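Local coordinates for N2152 (Neocallimastix frontalis, PDB 5U22), which probably hydrolyses rare arabinosyl linkages as a family 39 glycoside hydrolase, built from a TIM barrel joined to a beta sandwich, at residues W110-P115 against E143-P148; K307-M312 against S343-G348; K372-D377 against N386-I391. One frame throughout, in Å; residues are numbered along the deposited sequence.

The three contacts lie in series along the chain and divide between its two domains. Contact 1 joins two loops beyond strands of the barrel, where the side chain of Glu147 comes within about 3 Å of a bound BTB buffer molecule in the probable active site. Contacts 2 and 3 are on the other side of the chain's centre, their centres about 35 and 42 Å from that of contact 1 and their nearest atoms about 19 and 27 Å away. They adjoin each other, with centres about 12 Å apart, and reach the same sheet of the sandwich. Trp308 of contact 2 connects them: its CZ2 packs 3.6 Å from CB of Pro388 in contact 3.

Contact 1: residues W110-P115 against E143-P148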
loop_
_atom_site.group_PDB
_atom_site.type_symbol
_atom_site.label_atom_id
_atom_site.label_comp_id
_atom_site.label_asym_id
_atom_site.label_seq_id
_atom_site.Cartn_x
_atom_site.Cartn_y
_atom_site.Cartn_z
ATOM N N TRP A 110 23.139 7.235 1.059
ATOM C CA TRP A 110 22.381 6.846 -0.129
ATOM C C TRP A 110 23.185 7.192 -1.382
ATOM O O TRP A 110 23.417 8.373 -1.664
ATOM C CB TRP A 110 21.010 7.526 -0.180
ATOM C CG TRP A 110 20.158 7.017 -1.317
ATOM C CD1 TRP A 110 20.097 7.523 -2.582
ATOM C CD2 TRP A 110 19.258 5.899 -1.290
ATOM N NE1 TRP A 110 19.213 6.794 -3.345
ATOM C CE2 TRP A 110 18.685 5.790 -2.577
ATOM C CE3 TRP A 110 18.876 4.984 -0.302
ATOM C CZ2 TRP A 110 17.746 4.799 -2.907
ATOM C CZ3 TRP A 110 17.950 3.988 -0.634
ATOM C CH2 TRP A 110 17.395 3.910 -1.927
ATOM N N PRO A 111 23.630 6.167 -2.133
ATOM C CA PRO A 111 23.426 4.732 -1.877
ATOM C C PRO A 111 24.067 4.238 -0.587
ATOM O O PRO A 111 25.061 4.826 -0.157
ATOM C CB PRO A 111 24.079 4.070 -3.086
ATOM C CG PRO A 111 23.998 5.123 -4.167
ATOM C CD PRO A 111 24.281 6.392 -3.434
ATOM N N TYR A 112 23.476 3.197 0.006
ATOM C CA TYR A 112 23.971 2.630 1.259
ATOM C C TYR A 112 25.474 2.411 1.218
ATOM O O TYR A 112 26.019 1.889 0.242
ATOM C CB TYR A 112 23.284 1.297 1.556
ATOM C CG TYR A 112 21.788 1.401 1.700
ATOM C CD1 TYR A 112 21.222 1.936 2.849
ATOM C CD2 TYR A 112 20.936 0.981 0.679
ATOM C CE1 TYR A 112 19.845 2.043 2.984
ATOM C CE2 TYR A 112 19.561 1.083 0.806
ATOM C CZ TYR A 112 19.026 1.622 1.960
ATOM O OH TYR A 112 17.662 1.741 2.101
ATOM N N ARG A 113 26.140 2.783 2.300
ATOM C CA ARG A 113 27.584 2.602 2.378
ATOM C C ARG A 113 27.852 1.189 2.870
ATOM O O ARG A 113 27.756 0.904 4.065
ATOM C CB ARG A 113 28.205 3.663 3.279
ATOM C CG ARG A 113 28.231 5.025 2.613
ATOM C CD ARG A 113 29.308 5.893 3.217
ATOM N NE ARG A 113 28.889 6.392 4.517
ATOM C CZ ARG A 113 28.094 7.440 4.673
ATOM N NH1 ARG A 113 27.633 8.081 3.608
ATOM N NH2 ARG A 113 27.751 7.840 5.890
ATOM N N TRP A 114 28.169 0.297 1.933
ATOM C CA TRP A 114 28.392 -1.105 2.257
ATOM C C TRP A 114 29.641 -1.247 3.120
ATOM O O TRP A 114 30.708 -0.745 2.740
ATOM C CB TRP A 114 28.544 -1.903 0.971
ATOM C CG TRP A 114 28.850 -3.357 1.132
ATOM C CD1 TRP A 114 30.040 -3.979 0.875
ATOM C CD2 TRP A 114 27.946 -4.380 1.567
ATOM N NE1 TRP A 114 29.927 -5.334 1.114
ATOM C CE2 TRP A 114 28.654 -5.603 1.547
ATOM C CE3 TRP A 114 26.609 -4.385 1.972
ATOM C CZ2 TRP A 114 28.067 -6.811 1.912
ATOM C CZ3 TRP A 114 26.029 -5.589 2.332
ATOM C CH2 TRP A 114 26.757 -6.783 2.303
ATOM N N PRO A 115 29.553 -1.904 4.276
ATOM C CA PRO A 115 30.717 -2.033 5.170
ATOM C C PRO A 115 31.459 -3.357 5.045
ATOM O O PRO A 115 32.331 -3.623 5.882
ATOM C CB PRO A 115 30.058 -1.925 6.549
ATOM C CG PRO A 115 28.764 -2.688 6.362
ATOM C CD PRO A 115 28.328 -2.428 4.912
ATOM N N GLU A 143 13.163 -7.900 5.255
ATOM C CA GLU A 143 13.421 -7.414 3.907
ATOM C C GLU A 143 14.922 -7.194 3.754
ATOM O O GLU A 143 15.511 -6.397 4.489
ATOM C CB GLU A 143 12.635 -6.128 3.654
ATOM C CG GLU A 143 12.727 -5.602 2.235
ATOM C CD GLU A 143 12.008 -4.273 2.062
ATOM O OE1 GLU A 143 11.625 -3.651 3.083
ATOM O OE2 GLU A 143 11.829 -3.854 0.900
ATOM N N ILE A 144 15.537 -7.908 2.809
ATOM C CA ILE A 144 16.994 -8.014 2.774
ATOM C C ILE A 144 17.642 -6.702 2.339
ATOM O O ILE A 144 18.689 -6.309 2.877
ATOM C CB ILE A 144 17.412 -9.200 1.877
ATOM C CG1 ILE A 144 17.168 -10.516 2.617
ATOM C CG2 ILE A 144 18.891 -9.083 1.434
ATOM C CD1 ILE A 144 17.554 -11.775 1.831
ATOM N N TRP A 145 17.044 -5.996 1.381
ATOM C CA TRP A 145 17.681 -4.812 0.817
ATOM C C TRP A 145 16.606 -3.808 0.416
ATOM O O TRP A 145 15.424 -3.976 0.729
ATOM C CB TRP A 145 18.575 -5.200 -0.365
ATOM C CG TRP A 145 19.629 -4.166 -0.686
ATOM C CD1 TRP A 145 19.706 -3.386 -1.811
ATOM C CD2 TRP A 145 20.742 -3.803 0.132
ATOM N NE1 TRP A 145 20.807 -2.558 -1.742
ATOM C CE2 TRP A 145 21.468 -2.806 -0.564
ATOM C CE3 TRP A 145 21.211 -4.230 1.380
ATOM C CZ2 TRP A 145 22.623 -2.222 -0.044
ATOM C CZ3 TRP A 145 22.374 -3.655 1.893
ATOM C CH2 TRP A 145 23.067 -2.660 1.177
ATOM N N ASN A 146 17.023 -2.751 -0.283
ATOM C CA ASN A 146 16.106 -1.698 -0.719
ATOM C C ASN A 146 16.668 -1.109 -1.998
ATOM O O ASN A 146 17.783 -0.576 -1.988
ATOM C CB ASN A 146 15.955 -0.606 0.347
ATOM C CG ASN A 146 14.995 0.511 -0.071
ATOM O OD1 ASN A 146 13.959 0.264 -0.685
ATOM N ND2 ASN A 146 15.340 1.748 0.284
ATOM N N GLU A 147 15.904 -1.216 -3.082
ATOM C CA GLU A 147 16.257 -0.629 -4.371
ATOM C C GLU A 147 17.689 -0.976 -4.801
ATOM O O GLU A 147 18.509 -0.075 -5.024
ATOM C CB GLU A 147 16.040 0.875 -4.353
ATOM C CG GLU A 147 14.591 1.210 -3.972
ATOM C CD GLU A 147 14.157 2.617 -4.333
ATOM O OE1 GLU A 147 15.024 3.521 -4.440
ATOM O OE2 GLU A 147 12.929 2.815 -4.510
ATOM N N PRO A 148 18.000 -2.259 -4.953
ATOM C CA PRO A 148 19.342 -2.621 -5.426
ATOM C C PRO A 148 19.642 -2.057 -6.797
ATOM O O PRO A 148 20.817 -1.811 -7.113
ATOM C CB PRO A 148 19.298 -4.152 -5.434
ATOM C CG PRO A 148 17.822 -4.472 -5.654
ATOM C CD PRO A 148 17.113 -3.432 -4.841
#
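Tyr112 drives its ring into the angle between Trp145 and Asn146, and this is the closely packed, buried half of the contact. The edge of the phenol ring is turned to the face of the Trp145 six-membered ring in an edge-to-face pair, with centroids 5.1 Å apart and planes at 64°. CD2 of Tyr112 makes the near approach, 3.7 Å from CZ2 of Trp145, while the indole nitrogen of Trp145 is hydrogen-bonded to Thr151. At the far end of the phenol, Asn146 ND2 donates to Tyr112 OH over 2.9 Å, a fairly straight bond (162° at the hydrogen) that runs close to the amide plane. Asn146 reaches the hydroxyl because its CG stands opposite the backbone N (chi1 -180°), carrying the amide out toward residues 110-115. The phenol oxygen also bonds Asp105, so it has two partners, and the amide is held through OD1 by Arg68 as well as through ND2. Asn146, Glu147 and Pro148 form the Asn-Glu-Pro sequence found after a barrel strand in clan GH-A glycoside hydrolases, in which the glutamate is the general acid/base; the position of Glu147 is consistent with that role. Its OE1 and Asn146 ND2 both hydrogen-bond the buffer molecule, and OE2 bonds His213. Toward solvent the packing thins. The exposed Trp110 offers only the rim of its indole, with CZ2 3.4 Å from Glu147 OE1 and CZ3 3.6 Å from Asn146 ND2, both polar atoms lying at the ring edge near its plane. On the other flank the partly exposed Trp114 merely brushes Trp145, CE3 to CH2 at 4.0 Å, and has Trp120 and Trp152 as further aromatic neighbours.

Contact 2: residues K307-M312 against S343-G348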
loop_
_atom_site.group_PDB
_atom_site.type_symbol
_atom_site.label_atom_id
_atom_site.label_comp_id
_atom_site.label_asym_id
_atom_site.label_seq_id
_atom_site.Cartn_x
_atom_site.Cartn_y
_atom_site.Cartn_z
ATOM N N LYS A 307 -9.293 6.681 5.741
ATOM C CA LYS A 307 -10.255 6.254 6.752
ATOM C C LYS A 307 -11.458 5.580 6.100
ATOM O O LYS A 307 -11.918 4.525 6.562
ATOM C CB LYS A 307 -10.678 7.456 7.600
ATOM C CG LYS A 307 -11.845 7.183 8.561
ATOM C CD LYS A 307 -11.422 6.361 9.759
ATOM C CE LYS A 307 -12.595 6.170 10.744
ATOM N NZ LYS A 307 -12.457 4.914 11.509
ATOM N N TRP A 308 -11.985 6.179 5.025
ATOM C CA TRP A 308 -13.042 5.532 4.249
ATOM C C TRP A 308 -12.615 4.135 3.833
ATOM O O TRP A 308 -13.372 3.164 3.956
ATOM C CB TRP A 308 -13.344 6.345 2.997
ATOM C CG TRP A 308 -14.101 7.598 3.181
ATOM C CD1 TRP A 308 -14.753 8.020 4.295
ATOM C CD2 TRP A 308 -14.285 8.610 2.193
ATOM N NE1 TRP A 308 -15.350 9.240 4.058
ATOM C CE2 TRP A 308 -15.072 9.622 2.771
ATOM C CE3 TRP A 308 -13.856 8.758 0.867
ATOM C CZ2 TRP A 308 -15.450 10.770 2.068
ATOM C CZ3 TRP A 308 -14.230 9.895 0.171
ATOM C CH2 TRP A 308 -15.018 10.887 0.773
ATOM N N TYR A 309 -11.385 4.034 3.331
ATOM C CA TYR A 309 -10.849 2.758 2.874
ATOM C C TYR A 309 -10.764 1.759 4.016
ATOM O O TYR A 309 -11.235 0.619 3.902
ATOM C CB TYR A 309 -9.471 3.009 2.259
ATOM C CG TYR A 309 -8.741 1.806 1.717
ATOM C CD1 TYR A 309 -9.409 0.802 1.009
ATOM C CD2 TYR A 309 -7.362 1.706 1.863
ATOM C CE1 TYR A 309 -8.721 -0.295 0.482
ATOM C CE2 TYR A 309 -6.658 0.630 1.330
ATOM C CZ TYR A 309 -7.334 -0.365 0.643
ATOM O OH TYR A 309 -6.614 -1.415 0.123
ATOM N N GLY A 310 -10.161 2.171 5.130
ATOM C CA GLY A 310 -9.992 1.264 6.252
ATOM C C GLY A 310 -11.305 0.802 6.849
ATOM O O GLY A 310 -11.367 -0.279 7.449
ATOM N N ASP A 311 -12.362 1.620 6.722
ATOM C CA ASP A 311 -13.687 1.261 7.228
ATOM C C ASP A 311 -14.349 0.163 6.415
ATOM O O ASP A 311 -15.366 -0.381 6.862
ATOM C CB ASP A 311 -14.638 2.468 7.226
ATOM C CG ASP A 311 -14.297 3.499 8.282
ATOM O OD1 ASP A 311 -13.478 3.199 9.176
ATOM O OD2 ASP A 311 -14.882 4.610 8.223
ATOM N N MET A 312 -13.836 -0.139 5.222
ATOM C CA MET A 312 -14.508 -1.101 4.364
ATOM C C MET A 312 -14.498 -2.478 5.009
ATOM O O MET A 312 -13.481 -2.915 5.557
ATOM C CB MET A 312 -13.840 -1.149 2.991
ATOM C CG MET A 312 -14.066 0.117 2.165
ATOM S SD MET A 312 -13.244 0.015 0.555
ATOM C CE MET A 312 -14.540 0.616 -0.521
ATOM N N SER A 343 -19.963 0.287 -0.448
ATOM C CA SER A 343 -19.109 1.469 -0.428
ATOM C C SER A 343 -18.217 1.467 -1.661
ATOM O O SER A 343 -17.593 0.454 -1.973
ATOM C CB SER A 343 -18.247 1.512 0.833
ATOM O OG SER A 343 -17.419 2.672 0.833
ATOM N N PHE A 344 -18.134 2.610 -2.331
ATOM C CA PHE A 344 -17.323 2.778 -3.535
ATOM C C PHE A 344 -16.507 4.049 -3.358
ATOM O O PHE A 344 -17.083 5.135 -3.231
ATOM C CB PHE A 344 -18.213 2.871 -4.780
ATOM C CG PHE A 344 -17.448 3.040 -6.070
ATOM C CD1 PHE A 344 -16.154 2.551 -6.193
ATOM C CD2 PHE A 344 -18.024 3.677 -7.159
ATOM C CE1 PHE A 344 -15.441 2.708 -7.377
ATOM C CE2 PHE A 344 -17.315 3.826 -8.354
ATOM C CZ PHE A 344 -16.023 3.337 -8.451
ATOM N N ILE A 345 -15.178 3.920 -3.310
ATOM C CA ILE A 345 -14.291 5.079 -3.207
ATOM C C ILE A 345 -13.467 5.177 -4.479
ATOM O O ILE A 345 -13.017 4.158 -5.018
ATOM C CB ILE A 345 -13.381 5.015 -1.960
ATOM C CG1 ILE A 345 -12.443 3.804 -2.011
ATOM C CG2 ILE A 345 -14.220 4.942 -0.702
ATOM C CD1 ILE A 345 -11.535 3.700 -0.769
ATOM N N PHE A 346 -13.260 6.404 -4.961
ATOM C CA PHE A 346 -12.623 6.567 -6.258
ATOM C C PHE A 346 -12.076 7.983 -6.382
ATOM O O PHE A 346 -12.418 8.883 -5.613
ATOM C CB PHE A 346 -13.605 6.251 -7.396
ATOM C CG PHE A 346 -14.909 7.004 -7.305
ATOM C CD1 PHE A 346 -15.959 6.501 -6.550
ATOM C CD2 PHE A 346 -15.085 8.206 -7.978
ATOM C CE1 PHE A 346 -17.179 7.184 -6.472
ATOM C CE2 PHE A 346 -16.291 8.892 -7.916
ATOM C CZ PHE A 346 -17.336 8.389 -7.155
ATOM N N GLY A 347 -11.224 8.171 -7.379
ATOM C CA GLY A 347 -10.593 9.457 -7.579
ATOM C C GLY A 347 -9.509 9.375 -8.624
ATOM O O GLY A 347 -9.061 8.275 -8.970
ATOM N N GLY A 348 -9.082 10.520 -9.132
ATOM C CA GLY A 348 -8.051 10.571 -10.141
ATOM C C GLY A 348 -8.473 11.348 -11.374
ATOM O O GLY A 348 -9.645 11.718 -11.537
HETATM O O HOH W 1 -16.116 3.096 3.297
#
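The C-terminal part of helix 301-310 and the turn after it pass beside strand 341-347, with the CA atoms of Tyr309 and Ile345 7.4 Å apart and those of Met312 and Ser343 7.1 Å apart. Ile345 meets all three apolar partners on two branches. Its CD1 rests 3.7 Å from CB of Tyr309, whose hydroxyl is held beyond by Glu269. CG2 takes the other flank, 4.1 Å from CB of Trp308, and CG1 faces the methyl of Met312. With CG1 between the backbone N and the carbonyl carbon (chi1 63°), the long arm reaches Tyr309 and Met312 while CG2 is left to Trp308. The Met312 chain, bent at its last torsion (chi3 135°), lays CE 3.4 Å from the backbone O of Ser343. Here the helix leading out of the barrel meets the beta sandwich, and Trp308 makes a cation-pi contact with Arg417 of the adjacent strand. No hydrogen bond joins the segments directly; a single water connects Trp308 O and Ser343 OG, 2.8 Å from each, donating to the carbonyl. The domains are therefore held together here mainly by apolar burial, with one water as the polar link across an otherwise apolar interface.

Contact 3: residues K372-D377 against N386-I391; sequences KVEKID and NGPNTI
Lys375 and Asn389 face each other as a hydrogen-bonded antiparallel pair, Lys375 N to Asn389 O at 2.9 Å and Asn389 N to Lys375 O at 2.8 Å. The lysine side chain then crosses to the partner strand step by step. CB sits 4.0 Å from CD1 of Ile391. CG, placed between the backbone N and the carbonyl carbon (chi1 65°), passes 4.0 Å from CG1 of the same isoleucine, and CD follows at 4.1 Å from its CD1. The chain then bends at its last torsion (chi4 63°), swinging NZ back over Asn389 to bond OD1 at 3.1 Å, from above the carbonyl plane and not on a lone pair. NZ also forms a salt bridge with Asp377 OD2 at 2.8 Å, so one ammonium group ties Asn389 of the partner strand to Asp377, just past the end of its own strand; Asp377 OD1 bonds Ser414 OG. The two strands are the arms of a long-looped beta hairpin in the sandwich domain, and strand 368-376 pairs along its other edge with strand 415-422. A methionine in place of Lys375 would probably keep some of the packing on Ile391 but leave Asp377 OD2 without its cationic mate and Asn389 OD1 without that donor. A water beside this cluster ties Asn389 OD1 to Asp377 N and Gly387 O. Glu374 and Thr390, a non-hydrogen-bonded pair, point to the opposite face, where another water links Glu374 OE1 with Thr390 OG1 and Arg417 pairs with the other carboxylate oxygen. Where the loop enters the second strand, CD1 of Ile376 lies 3.4 Å from C of Gly387, whose backbone angles call for glycine. Farther along, Ile391 N bonds Val373 O, while the CG1 methyl of Val373 touches the tip of Ile391.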
loop_
_atom_site.group_PDB
_atom_site.type_symbol
_atom_site.label_atom_id
_atom_site.label_comp_id
_atom_site.label_asym_id
_atom_site.label_seq_id
_atom_site.Cartn_x
_atom_site.Cartn_y
_atom_site.Cartn_z
ATOM N N LYS A 372 -25.571 8.154 -0.265
ATOM C CA LYS A 372 -24.877 9.338 0.209
ATOM C C LYS A 372 -23.576 9.471 -0.566
ATOM O O LYS A 372 -22.776 8.531 -0.608
ATOM C CB LYS A 372 -24.608 9.251 1.708
ATOM C CG LYS A 372 -23.801 10.416 2.263
ATOM C CD LYS A 372 -23.643 10.249 3.764
ATOM C CE LYS A 372 -23.008 11.465 4.426
ATOM N NZ LYS A 372 -22.821 11.230 5.897
ATOM N N VAL A 373 -23.376 10.625 -1.188
ATOM C CA VAL A 373 -22.210 10.887 -2.028
ATOM C C VAL A 373 -21.386 11.969 -1.341
ATOM O O VAL A 373 -21.900 13.055 -1.047
ATOM C CB VAL A 373 -22.635 11.310 -3.445
ATOM C CG1 VAL A 373 -21.419 11.539 -4.323
ATOM C CG2 VAL A 373 -23.545 10.247 -4.054
ATOM N N GLU A 374 -20.114 11.676 -1.073
ATOM C CA GLU A 374 -19.242 12.603 -0.363
ATOM C C GLU A 374 -17.955 12.841 -1.144
ATOM O O GLU A 374 -17.557 12.036 -1.991
ATOM C CB GLU A 374 -18.858 12.085 1.027
ATOM C CG GLU A 374 -20.002 11.643 1.875
ATOM C CD GLU A 374 -19.515 11.000 3.156
ATOM O OE1 GLU A 374 -18.981 11.735 4.005
ATOM O OE2 GLU A 374 -19.633 9.765 3.293
ATOM N N LYS A 375 -17.284 13.946 -0.814
ATOM C CA LYS A 375 -15.964 14.234 -1.362
ATOM C C LYS A 375 -15.035 14.713 -0.259
ATOM O O LYS A 375 -15.470 15.284 0.746
ATOM C CB LYS A 375 -16.015 15.287 -2.475
ATOM C CG LYS A 375 -16.467 16.671 -2.020
ATOM C CD LYS A 375 -16.421 17.646 -3.185
ATOM C CE LYS A 375 -17.109 18.974 -2.851
ATOM N NZ LYS A 375 -16.428 19.690 -1.746
ATOM N N ILE A 376 -13.745 14.476 -0.459
ATOM C CA ILE A 376 -12.710 15.033 0.399
ATOM C C ILE A 376 -11.794 15.833 -0.514
ATOM O O ILE A 376 -11.188 15.278 -1.438
ATOM C CB ILE A 376 -11.951 13.954 1.186
ATOM C CG1 ILE A 376 -10.875 14.601 2.059
ATOM C CG2 ILE A 376 -11.360 12.852 0.269
ATOM C CD1 ILE A 376 -11.467 15.360 3.228
ATOM N N ASP A 377 -11.745 17.144 -0.305
ATOM C CA ASP A 377 -10.971 17.988 -1.200
ATOM C C ASP A 377 -9.528 18.092 -0.720
ATOM O O ASP A 377 -9.222 17.923 0.462
ATOM C CB ASP A 377 -11.589 19.386 -1.315
ATOM C CG ASP A 377 -12.921 19.376 -2.038
ATOM O OD1 ASP A 377 -13.147 18.463 -2.861
ATOM O OD2 ASP A 377 -13.740 20.280 -1.779
ATOM N N ASN A 386 -10.461 19.479 7.596
ATOM C CA ASN A 386 -11.498 19.238 8.589
ATOM C C ASN A 386 -12.416 18.104 8.186
ATOM O O ASN A 386 -13.370 17.802 8.912
ATOM C CB ASN A 386 -12.316 20.506 8.837
ATOM C CG ASN A 386 -11.477 21.619 9.405
ATOM O OD1 ASN A 386 -10.745 21.416 10.375
ATOM N ND2 ASN A 386 -11.547 22.799 8.785
ATOM N N GLY A 387 -12.146 17.464 7.059
ATOM C CA GLY A 387 -12.895 16.294 6.680
ATOM C C GLY A 387 -13.771 16.504 5.460
ATOM O O GLY A 387 -13.767 17.558 4.814
ATOM N N PRO A 388 -14.545 15.484 5.128
ATOM C CA PRO A 388 -15.272 15.475 3.858
ATOM C C PRO A 388 -16.509 16.359 3.895
ATOM O O PRO A 388 -16.937 16.851 4.939
ATOM C CB PRO A 388 -15.659 14.004 3.692
ATOM C CG PRO A 388 -15.729 13.486 5.058
ATOM C CD PRO A 388 -14.659 14.198 5.838
ATOM N N ASN A 389 -17.087 16.538 2.709
ATOM C CA ASN A 389 -18.332 17.263 2.517
ATOM C C ASN A 389 -19.328 16.344 1.830
ATOM O O ASN A 389 -18.959 15.566 0.950
ATOM C CB ASN A 389 -18.110 18.517 1.669
ATOM C CG ASN A 389 -16.840 19.252 2.051
ATOM O OD1 ASN A 389 -15.864 19.275 1.298
ATOM N ND2 ASN A 389 -16.842 19.837 3.238
ATOM N N THR A 390 -20.590 16.437 2.226
ATOM C CA THR A 390 -21.631 15.671 1.565
ATOM C C THR A 390 -22.113 16.449 0.341
ATOM O O THR A 390 -22.659 17.546 0.474
ATOM C CB THR A 390 -22.769 15.376 2.533
ATOM O OG1 THR A 390 -22.242 14.629 3.633
ATOM C CG2 THR A 390 -23.838 14.530 1.843
ATOM N N ILE A 391 -21.875 15.895 -0.849
ATOM C CA ILE A 391 -22.353 16.523 -2.081
ATOM C C ILE A 391 -23.876 16.471 -2.149
ATOM O O ILE A 391 -24.542 17.492 -2.342
ATOM C CB ILE A 391 -21.722 15.841 -3.308
ATOM C CG1 ILE A 391 -20.195 15.844 -3.198
ATOM C CG2 ILE A 391 -22.187 16.520 -4.590
ATOM C CD1 ILE A 391 -19.513 15.181 -4.383
HETATM O O HOH W 2 -19.415 14.374 4.217
HETATM O O HOH W 3 -13.483 18.167 1.859
#